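Local coordinates for FixK2 protein (Bradyrhizobium japonicum, PDB 4I2O) that binds DNA as a dimer of the CRP/FNR superfamily and probably regulates transcription connected with nitrogen fixation, at residues Pro88-Gly93 against Asp169-Val174; Glu50-Asp55 against Tyr60-Val65; Ala162-Glu167 against Arg185-Tyr190. The protein carries 1 engineered substitution. All coordinates share one frame; numbering follows the deposited sequence.

Contact 1. Residues Pro88-Gly93 against Asp169-Val174; sequences PGDVFG and DRRLAV
Asp90 and Arg171 carry this contact between them, and charge is its first component. NH2 of Arg171 donates to OD2 of Asp90 at 2.6 Å, forming a salt bridge with one nitrogen on one oxygen. OD2 is met on its syn side, and the N-H...O angle of 141° makes the bond clearly bent. The two side chains cross at about a right angle, yet the carboxylate and guanidinium planes stand only 29° apart, with OD2 at the edge of the guanidinium and close to its plane. The arginine chain runs straight past CG and then bends at chi3 (67°), which turns this edge toward the aspartate.

Helix 157-172 of the Crp-like helix-turn-helix domain meets the cyclic nucleotide-binding domain here, at the turn leading into strand 91-92 of its beta roll. In that turn Gly89 has a positive phi, where a beta carbon would jam against the preceding carbonyl oxygen, and both Gly89 and Asp90 are tied by backbone bonds to Val64.

Water forms the second link. A single molecule donates to OD1 of Asp90 at 2.7 Å and accepts from NE of Arg171 at 2.9 Å, so both carboxylate oxygens address the same guanidinium, one directly and one through the solvent.

Both groups have further polar partners. OD2 of Asp90 also accepts from the backbone N of Leu87, while Arg171 gives NH2 to the carbonyl of Phe85 and NH1 to the carboxylate of Glu167.

Contact 2. Residues Glu50-Asp55 against Tyr60-Val65; sequences EIYGED and YVYQVV
Two consecutive residues, Ile51 and Tyr52, both turn toward one ring, that of Tyr62, whereas neighbours in a regular strand would point to opposite sides. The cause is a classic beta bulge: Ile51 and Tyr52 together face Ala104 of the adjoining strand.

Ile51 comes over a face of the Tyr62 ring with its CG2 methyl, in a CH-pi contact 4.0 Å from the ring centroid and 27° off the normal. The closest ring atom to that methyl is CE1 of Tyr62, 3.6 Å from Ile51 CG2. CG1, the other branch of Ile51, stands beside its own backbone N, leaving CG2 to do the touching.

Tyr52 meets the same ring obliquely, the planes 36° apart and the centroids 5.5 Å. Tyr52 touches with CD2, 3.5 Å from CE2 of Tyr62, and its own CE2 is almost as near. Its ring gets there because CG sits between the backbone N and the carbonyl carbon (chi1 47°). Tyr52 and Tyr62 run past each other in opposite directions.

The alpha carbons of Ile51 and Tyr62 lie 9.6 Å apart, a spacing that fits two sheets packed face to face: strand 50-52 belongs to one sheet of the beta roll and strand 60-64 to the other. Phe92 packs against Ile51, Tyr52 and Tyr62 alike, Tyr45 touches Ile51 and Tyr62, and His100 stacks on Tyr52.

No hydrogen bond crosses between the segments, so the cohesion here is dispersive and depends on how well these buried methyl and ring surfaces fit.

Contact 3. Residues Ala162-Glu167 against Arg185-Tyr190; sequences ATFLLE and RDIGDY
The Phe164 ring has Ile187 on one face, where the CG2 methyl sits over the centre at 3.8 Å from the centroid, and CE2 of Tyr190 near its plane at the edge. The Tyr190 ring is met at its own edge, by CD1 of Phe164, 3.7 Å from Tyr190 CD2, and by OE1 of Glu167.

Ile187 adds a second touch with CG1, 3.6 Å from CZ of Phe164. Phe164 reaches both partners because its CG is anti to the backbone N (chi1 165°).

OH of Tyr190 donates to OE1 of Glu167 at 2.6 Å, and OE1 receives it on its syn lone pair. The glutamate chain arrives fully extended from the opposite direction, and its other oxygen, OE2, accepts a hydrogen bond from His144. A phenylalanine in place of Tyr190 would probably keep the ring packing but leave OE1 of Glu167 without this donor and the carboxylate freer to turn.

The segments of helices 157-172 and 184-191 cross at 112°, with axes 11.4 Å apart. The contact packs the helix-turn-helix against helix 157-172, its nearest atom about 4 Å from the bound nucleic acid. Helix 184-191 is the first of the pair; Ile187 also packs on Val198 of the second, helix 195-207. Phe85 of strand 80-86 touches both Phe164 and Tyr190, and His148 of helix 128-154 stacks on the tyrosine.

Contacts 2 and 3 are buried and contact 1 lies at the surface, where the domains face each other, and their chemistry follows: contact 2 is methyl and ring packing alone, contact 3 adds one hydrogen bond from a tyrosine to a carboxylate, and contact 1 is a salt bridge with a water. Contact 2 joins the two sheets of the beta roll, and contact 3 two helices of the DNA-binding domain; they lie on opposite sides of the chain's centre, about 12 Å apart at their nearest atoms. Contact 1 connects them. It shares a sheet with contact 2, and helix 157-172 with contact 3, so one helix faces the beta roll at its end and the helix-turn-helix in its middle.

Contact 1. Residues Pro88-Gly93 against Asp169-Val174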
loop_
_atom_site.group_PDB
_atom_site.type_symbol
_atom_site.label_atom_id
_atom_site.label_comp_id
_atom_site.label_asym_id
_atom_site.label_seq_id
_atom_site.Cartn_x
_atom_site.Cartn_y
_atom_site.Cartn_z
ATOM N N PRO A 88 -2.258 5.162 -20.214
ATOM C CA PRO A 88 -1.169 5.529 -21.124
ATOM C C PRO A 88 -0.114 6.492 -20.560
ATOM O O PRO A 88 -0.437 7.513 -19.887
ATOM C CB PRO A 88 -1.910 6.171 -22.310
ATOM C CG PRO A 88 -3.225 5.455 -22.313
ATOM C CD PRO A 88 -3.575 5.236 -20.852
ATOM N N GLY A 89 1.135 6.124 -20.826
ATOM C CA GLY A 89 2.300 6.802 -20.294
ATOM C C GLY A 89 2.787 6.208 -18.968
ATOM O O GLY A 89 3.940 6.421 -18.581
ATOM N N ASP A 90 1.942 5.461 -18.270
ATOM C CA ASP A 90 2.349 4.924 -16.967
ATOM C C ASP A 90 3.344 3.786 -17.122
ATOM O O ASP A 90 3.174 2.917 -17.966
ATOM C CB ASP A 90 1.140 4.360 -16.193
ATOM C CG ASP A 90 0.224 5.438 -15.624
ATOM O OD1 ASP A 90 0.600 6.635 -15.572
ATOM O OD2 ASP A 90 -0.894 5.071 -15.181
ATOM N N VAL A 91 4.362 3.738 -16.258
ATOM C CA VAL A 91 5.287 2.612 -16.261
ATOM C C VAL A 91 4.874 1.591 -15.232
ATOM O O VAL A 91 4.390 1.981 -14.149
ATOM C CB VAL A 91 6.702 3.083 -15.989
ATOM C CG1 VAL A 91 7.631 1.863 -15.765
ATOM C CG2 VAL A 91 7.188 3.944 -17.160
ATOM N N PHE A 92 4.988 0.290 -15.540
ATOM C CA PHE A 92 4.608 -0.715 -14.541
ATOM C C PHE A 92 5.518 -1.930 -14.657
ATOM O O PHE A 92 6.258 -2.114 -15.643
ATOM C CB PHE A 92 3.115 -1.097 -14.657
ATOM C CG PHE A 92 2.757 -1.818 -15.956
ATOM C CD1 PHE A 92 2.663 -3.208 -15.980
ATOM C CD2 PHE A 92 2.486 -1.107 -17.131
ATOM C CE1 PHE A 92 2.323 -3.881 -17.133
ATOM C CE2 PHE A 92 2.164 -1.772 -18.351
ATOM C CZ PHE A 92 2.070 -3.167 -18.363
ATOM N N GLY A 93 5.489 -2.739 -13.617
ATOM C CA GLY A 93 6.239 -3.986 -13.569
ATOM C C GLY A 93 7.653 -3.838 -13.077
ATOM O O GLY A 93 8.404 -4.821 -13.090
ATOM N N ASP A 169 -10.444 11.373 -13.244
ATOM C CA ASP A 169 -10.549 12.647 -13.926
ATOM C C ASP A 169 -9.152 13.290 -14.119
ATOM O O ASP A 169 -8.806 13.793 -15.169
ATOM C CB ASP A 169 -11.464 13.574 -13.130
ATOM C CG ASP A 169 -11.632 14.945 -13.794
ATOM O OD1 ASP A 169 -11.061 15.923 -13.289
ATOM O OD2 ASP A 169 -12.382 15.049 -14.791
ATOM N N ARG A 170 -8.337 13.281 -13.075
ATOM C CA ARG A 170 -7.003 13.860 -13.197
ATOM C C ARG A 170 -6.159 13.104 -14.216
ATOM O O ARG A 170 -5.393 13.714 -15.006
ATOM C CB ARG A 170 -6.341 13.817 -11.796
ATOM C CG ARG A 170 -4.930 14.361 -11.783
ATOM C CD ARG A 170 -4.409 14.439 -10.336
ATOM N NE ARG A 170 -4.656 13.222 -9.552
ATOM C CZ ARG A 170 -3.910 12.114 -9.638
ATOM N NH1 ARG A 170 -2.905 12.046 -10.521
ATOM N NH2 ARG A 170 -4.179 11.072 -8.845
ATOM N N ARG A 171 -6.276 11.775 -14.249
ATOM C CA ARG A 171 -5.360 10.951 -15.064
ATOM C C ARG A 171 -5.832 10.726 -16.486
ATOM O O ARG A 171 -5.026 10.488 -17.389
ATOM C CB ARG A 171 -5.181 9.581 -14.405
ATOM C CG ARG A 171 -4.360 9.751 -13.068
ATOM C CD ARG A 171 -4.286 8.466 -12.294
ATOM N NE ARG A 171 -3.493 7.463 -13.009
ATOM C CZ ARG A 171 -3.549 6.165 -12.711
ATOM N NH1 ARG A 171 -4.345 5.728 -11.727
ATOM N NH2 ARG A 171 -2.809 5.300 -13.392
ATOM N N LEU A 172 -7.143 10.757 -16.686
ATOM C CA LEU A 172 -7.612 10.409 -18.044
ATOM C C LEU A 172 -8.643 11.317 -18.671
ATOM O O LEU A 172 -8.980 11.115 -19.858
ATOM C CB LEU A 172 -7.940 8.917 -18.212
ATOM C CG LEU A 172 -9.027 8.338 -17.345
ATOM C CD1 LEU A 172 -10.402 8.962 -17.625
ATOM C CD2 LEU A 172 -9.115 6.806 -17.482
ATOM N N ALA A 173 -9.111 12.362 -17.988
ATOM C CA ALA A 173 -10.149 13.182 -18.677
ATOM C C ALA A 173 -9.574 13.865 -19.919
ATOM O O ALA A 173 -8.426 14.344 -19.928
ATOM C CB ALA A 173 -10.755 14.239 -17.769
ATOM N N VAL A 174 -10.415 13.957 -20.936
ATOM C CA VAL A 174 -10.093 14.659 -22.181
ATOM C C VAL A 174 -11.200 15.680 -22.415
ATOM O O VAL A 174 -12.390 15.303 -22.523
ATOM C CB VAL A 174 -10.112 13.697 -23.365
ATOM C CG1 VAL A 174 -9.826 14.509 -24.694
ATOM C CG2 VAL A 174 -9.045 12.635 -23.180
HETATM O O HOH W 1 -1.629 8.056 -15.105
#

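Contact 2. Residues Glu50-Asp55 against Tyr60-Val65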
loop_
_atom_site.group_PDB
_atom_site.type_symbol
_atom_site.label_atom_id
_atom_site.label_comp_id
_atom_site.label_asym_id
_atom_site.label_seq_id
_atom_site.Cartn_x
_atom_site.Cartn_y
_atom_site.Cartn_z
ATOM N N GLU A 50 -3.047 -11.930 -19.795
ATOM C CA GLU A 50 -2.118 -11.722 -18.672
ATOM C C GLU A 50 -0.787 -11.246 -19.287
ATOM O O GLU A 50 -0.330 -11.804 -20.300
ATOM C CB GLU A 50 -1.872 -13.035 -17.951
ATOM C CG GLU A 50 -0.931 -12.836 -16.753
ATOM C CD GLU A 50 -0.797 -14.070 -15.864
ATOM O OE1 GLU A 50 0.139 -14.859 -16.083
ATOM O OE2 GLU A 50 -1.608 -14.230 -14.934
ATOM N N ILE A 51 -0.204 -10.200 -18.712
ATOM C CA ILE A 51 1.083 -9.691 -19.165
ATOM C C ILE A 51 2.177 -10.382 -18.343
ATOM O O ILE A 51 3.190 -10.804 -18.918
ATOM C CB ILE A 51 1.137 -8.184 -18.981
ATOM C CG1 ILE A 51 0.021 -7.552 -19.848
ATOM C CG2 ILE A 51 2.533 -7.676 -19.341
ATOM C CD1 ILE A 51 -0.140 -6.048 -19.691
ATOM N N TYR A 52 1.980 -10.484 -17.019
ATOM C CA TYR A 52 2.811 -11.346 -16.153
ATOM C C TYR A 52 2.007 -11.800 -14.950
ATOM O O TYR A 52 1.046 -11.136 -14.576
ATOM C CB TYR A 52 4.109 -10.668 -15.631
ATOM C CG TYR A 52 3.926 -9.282 -15.059
ATOM C CD1 TYR A 52 3.453 -9.108 -13.766
ATOM C CD2 TYR A 52 4.193 -8.142 -15.836
ATOM C CE1 TYR A 52 3.299 -7.828 -13.202
ATOM C CE2 TYR A 52 4.020 -6.885 -15.309
ATOM C CZ TYR A 52 3.568 -6.720 -14.009
ATOM O OH TYR A 52 3.370 -5.477 -13.478
ATOM N N GLY A 53 2.431 -12.908 -14.324
ATOM C CA GLY A 53 1.749 -13.440 -13.149
ATOM C C GLY A 53 2.395 -13.071 -11.853
ATOM O O GLY A 53 3.577 -12.660 -11.802
ATOM N N GLU A 54 1.613 -13.227 -10.777
ATOM C CA GLU A 54 2.121 -13.078 -9.427
ATOM C C GLU A 54 3.262 -14.054 -9.144
ATOM O O GLU A 54 3.162 -15.237 -9.464
ATOM C CB GLU A 54 0.980 -13.319 -8.434
ATOM C CG GLU A 54 0.756 -12.185 -7.465
ATOM C CD GLU A 54 -0.123 -12.584 -6.294
ATOM O OE1 GLU A 54 -1.338 -12.803 -6.515
ATOM O OE2 GLU A 54 0.411 -12.683 -5.162
ATOM N N ASP A 55 4.336 -13.554 -8.528
ATOM C CA ASP A 55 5.519 -14.355 -8.217
ATOM C C ASP A 55 6.320 -14.797 -9.435
ATOM O O ASP A 55 7.239 -15.597 -9.269
ATOM C CB ASP A 55 5.175 -15.619 -7.402
ATOM C CG ASP A 55 4.454 -15.314 -6.102
ATOM O OD1 ASP A 55 4.901 -14.415 -5.339
ATOM O OD2 ASP A 55 3.432 -15.998 -5.854
ATOM N N TYR A 60 11.032 -8.062 -17.380
ATOM C CA TYR A 60 10.785 -6.862 -18.171
ATOM C C TYR A 60 10.093 -5.786 -17.374
ATOM O O TYR A 60 9.453 -6.078 -16.361
ATOM C CB TYR A 60 9.949 -7.194 -19.421
ATOM C CG TYR A 60 10.688 -8.140 -20.280
ATOM C CD1 TYR A 60 11.622 -7.681 -21.206
ATOM C CD2 TYR A 60 10.491 -9.507 -20.153
ATOM C CE1 TYR A 60 12.327 -8.558 -21.965
ATOM C CE2 TYR A 60 11.197 -10.394 -20.923
ATOM C CZ TYR A 60 12.106 -9.912 -21.824
ATOM O OH TYR A 60 12.825 -10.793 -22.587
ATOM N N VAL A 61 10.271 -4.534 -17.806
ATOM C CA VAL A 61 9.538 -3.386 -17.268
ATOM C C VAL A 61 8.808 -2.798 -18.456
ATOM O O VAL A 61 9.319 -2.850 -19.568
ATOM C CB VAL A 61 10.482 -2.350 -16.652
ATOM C CG1 VAL A 61 9.700 -1.207 -16.009
ATOM C CG2 VAL A 61 11.360 -3.033 -15.566
ATOM N N TYR A 62 7.636 -2.227 -18.209
ATOM C CA TYR A 62 6.659 -1.919 -19.277
ATOM C C TYR A 62 6.113 -0.494 -19.168
ATOM O O TYR A 62 6.013 0.057 -18.064
ATOM C CB TYR A 62 5.433 -2.833 -19.109
ATOM C CG TYR A 62 5.727 -4.328 -19.057
ATOM C CD1 TYR A 62 5.560 -5.125 -20.184
ATOM C CD2 TYR A 62 6.172 -4.931 -17.890
ATOM C CE1 TYR A 62 5.860 -6.529 -20.147
ATOM C CE2 TYR A 62 6.451 -6.305 -17.836
ATOM C CZ TYR A 62 6.290 -7.092 -18.962
ATOM O OH TYR A 62 6.564 -8.457 -18.864
ATOM N N GLN A 63 5.710 0.092 -20.295
ATOM C CA GLN A 63 5.053 1.386 -20.242
ATOM C C GLN A 63 3.832 1.292 -21.139
ATOM O O GLN A 63 3.939 0.856 -22.281
ATOM C CB GLN A 63 6.000 2.503 -20.696
ATOM C CG GLN A 63 5.327 3.866 -20.705
ATOM C CD GLN A 63 6.220 4.941 -21.247
ATOM O OE1 GLN A 63 6.957 4.719 -22.227
ATOM N NE2 GLN A 63 6.180 6.124 -20.619
ATOM N N VAL A 64 2.649 1.624 -20.618
ATOM C CA VAL A 64 1.454 1.638 -21.511
ATOM C C VAL A 64 1.593 2.715 -22.587
ATOM O O VAL A 64 1.917 3.875 -22.286
ATOM C CB VAL A 64 0.176 1.865 -20.660
ATOM C CG1 VAL A 64 -1.069 1.777 -21.489
ATOM C CG2 VAL A 64 0.082 0.862 -19.479
ATOM N N VAL A 65 1.383 2.345 -23.849
ATOM C CA VAL A 65 1.316 3.337 -24.934
ATOM C C VAL A 65 -0.159 3.604 -25.218
ATOM O O VAL A 65 -0.637 4.744 -25.104
ATOM C CB VAL A 65 2.020 2.851 -26.190
ATOM C CG1 VAL A 65 1.905 3.904 -27.318
ATOM C CG2 VAL A 65 3.470 2.566 -25.901
#

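Contact 3. Residues Ala162-Glu167 against Arg185-Tyr190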
loop_
_atom_site.group_PDB
_atom_site.type_symbol
_atom_site.label_atom_id
_atom_site.label_comp_id
_atom_site.label_asym_id
_atom_site.label_seq_id
_atom_site.Cartn_x
_atom_site.Cartn_y
_atom_site.Cartn_z
ATOM N N ALA A 162 -15.950 8.624 -4.765
ATOM C CA ALA A 162 -15.614 9.992 -5.115
ATOM C C ALA A 162 -14.097 10.109 -5.272
ATOM O O ALA A 162 -13.624 10.802 -6.172
ATOM C CB ALA A 162 -16.106 10.933 -4.041
ATOM N N THR A 163 -13.337 9.445 -4.399
ATOM C CA THR A 163 -11.853 9.477 -4.571
ATOM C C THR A 163 -11.491 8.935 -5.956
ATOM O O THR A 163 -10.699 9.539 -6.679
ATOM C CB THR A 163 -11.143 8.637 -3.504
ATOM O OG1 THR A 163 -11.473 9.225 -2.269
ATOM C CG2 THR A 163 -9.580 8.729 -3.689
ATOM N N PHE A 164 -12.070 7.790 -6.306
ATOM C CA PHE A 164 -11.788 7.116 -7.559
ATOM C C PHE A 164 -12.116 8.035 -8.721
ATOM O O PHE A 164 -11.293 8.207 -9.662
ATOM C CB PHE A 164 -12.611 5.832 -7.657
ATOM C CG PHE A 164 -12.655 5.248 -9.056
ATOM C CD1 PHE A 164 -11.550 4.484 -9.524
ATOM C CD2 PHE A 164 -13.757 5.432 -9.862
ATOM C CE1 PHE A 164 -11.545 3.913 -10.793
ATOM C CE2 PHE A 164 -13.792 4.884 -11.197
ATOM C CZ PHE A 164 -12.668 4.102 -11.642
ATOM N N LEU A 165 -13.310 8.619 -8.746
ATOM C CA LEU A 165 -13.687 9.515 -9.880
ATOM C C LEU A 165 -12.741 10.705 -10.035
ATOM O O LEU A 165 -12.343 11.087 -11.137
ATOM C CB LEU A 165 -15.061 10.067 -9.652
ATOM C CG LEU A 165 -16.169 9.029 -9.814
ATOM C CD1 LEU A 165 -17.528 9.520 -9.221
ATOM C CD2 LEU A 165 -16.301 8.531 -11.279
ATOM N N LEU A 166 -12.362 11.314 -8.926
ATOM C CA LEU A 166 -11.369 12.379 -8.988
ATOM C C LEU A 166 -9.984 11.955 -9.480
ATOM O O LEU A 166 -9.341 12.701 -10.228
ATOM C CB LEU A 166 -11.278 13.092 -7.634
ATOM C CG LEU A 166 -12.534 13.896 -7.192
ATOM C CD1 LEU A 166 -12.383 14.175 -5.686
ATOM C CD2 LEU A 166 -12.673 15.192 -7.966
ATOM N N GLU A 167 -9.518 10.780 -9.040
ATOM C CA GLU A 167 -8.253 10.236 -9.538
ATOM C C GLU A 167 -8.351 9.998 -11.054
ATOM O O GLU A 167 -7.428 10.351 -11.846
ATOM C CB GLU A 167 -7.928 8.914 -8.829
ATOM C CG GLU A 167 -6.602 8.358 -9.330
ATOM C CD GLU A 167 -6.234 7.011 -8.768
ATOM O OE1 GLU A 167 -7.081 6.272 -8.203
ATOM O OE2 GLU A 167 -5.057 6.669 -8.889
ATOM N N ARG A 185 -16.994 -4.178 -11.992
ATOM C CA ARG A 185 -16.359 -5.149 -11.115
ATOM C C ARG A 185 -14.873 -4.785 -10.903
ATOM O O ARG A 185 -14.335 -4.949 -9.767
ATOM C CB ARG A 185 -16.448 -6.534 -11.772
ATOM C CG ARG A 185 -15.757 -7.638 -10.915
ATOM C CD ARG A 185 -15.928 -9.025 -11.586
ATOM N NE ARG A 185 -17.303 -9.494 -11.346
ATOM C CZ ARG A 185 -17.705 -9.893 -10.129
ATOM N NH1 ARG A 185 -16.852 -9.918 -9.079
ATOM N NH2 ARG A 185 -18.948 -10.270 -9.938
ATOM N N ASP A 186 -14.200 -4.322 -11.949
ATOM C CA ASP A 186 -12.811 -3.887 -11.698
ATOM C C ASP A 186 -12.822 -2.687 -10.765
ATOM O O ASP A 186 -11.948 -2.559 -9.874
ATOM C CB ASP A 186 -12.131 -3.439 -13.013
ATOM C CG ASP A 186 -11.628 -4.581 -13.855
ATOM O OD1 ASP A 186 -11.891 -5.753 -13.573
ATOM O OD2 ASP A 186 -10.972 -4.270 -14.878
ATOM N N ILE A 187 -13.753 -1.741 -10.961
ATOM C CA ILE A 187 -13.761 -0.587 -10.033
ATOM C C ILE A 187 -13.993 -1.070 -8.598
ATOM O O ILE A 187 -13.334 -0.592 -7.682
ATOM C CB ILE A 187 -14.799 0.476 -10.405
ATOM C CG1 ILE A 187 -14.469 1.010 -11.846
ATOM C CG2 ILE A 187 -14.814 1.639 -9.420
ATOM C CD1 ILE A 187 -15.635 1.882 -12.412
ATOM N N GLY A 188 -14.999 -1.919 -8.375
ATOM C CA GLY A 188 -15.228 -2.421 -7.003
ATOM C C GLY A 188 -13.971 -3.125 -6.486
ATOM O O GLY A 188 -13.638 -2.903 -5.332
ATOM N N ASP A 189 -13.288 -3.967 -7.286
ATOM C CA ASP A 189 -12.062 -4.645 -6.784
ATOM C C ASP A 189 -10.881 -3.730 -6.556
ATOM O O ASP A 189 -10.017 -4.059 -5.733
ATOM C CB ASP A 189 -11.629 -5.879 -7.662
ATOM C CG ASP A 189 -12.630 -6.991 -7.600
ATOM O OD1 ASP A 189 -13.376 -7.061 -6.588
ATOM O OD2 ASP A 189 -12.608 -7.884 -8.492
ATOM N N TYR A 190 -10.903 -2.529 -7.147
ATOM C CA TYR A 190 -9.896 -1.507 -6.791
ATOM C C TYR A 190 -10.251 -0.840 -5.485
ATOM O O TYR A 190 -9.369 -0.519 -4.671
ATOM C CB TYR A 190 -9.914 -0.435 -7.913
ATOM C CG TYR A 190 -8.896 0.721 -7.810
ATOM C CD1 TYR A 190 -7.508 0.489 -7.656
ATOM C CD2 TYR A 190 -9.327 2.031 -7.906
ATOM C CE1 TYR A 190 -6.592 1.555 -7.657
ATOM C CE2 TYR A 190 -8.403 3.104 -7.908
ATOM C CZ TYR A 190 -7.056 2.850 -7.799
ATOM O OH TYR A 190 -6.124 3.874 -7.834
#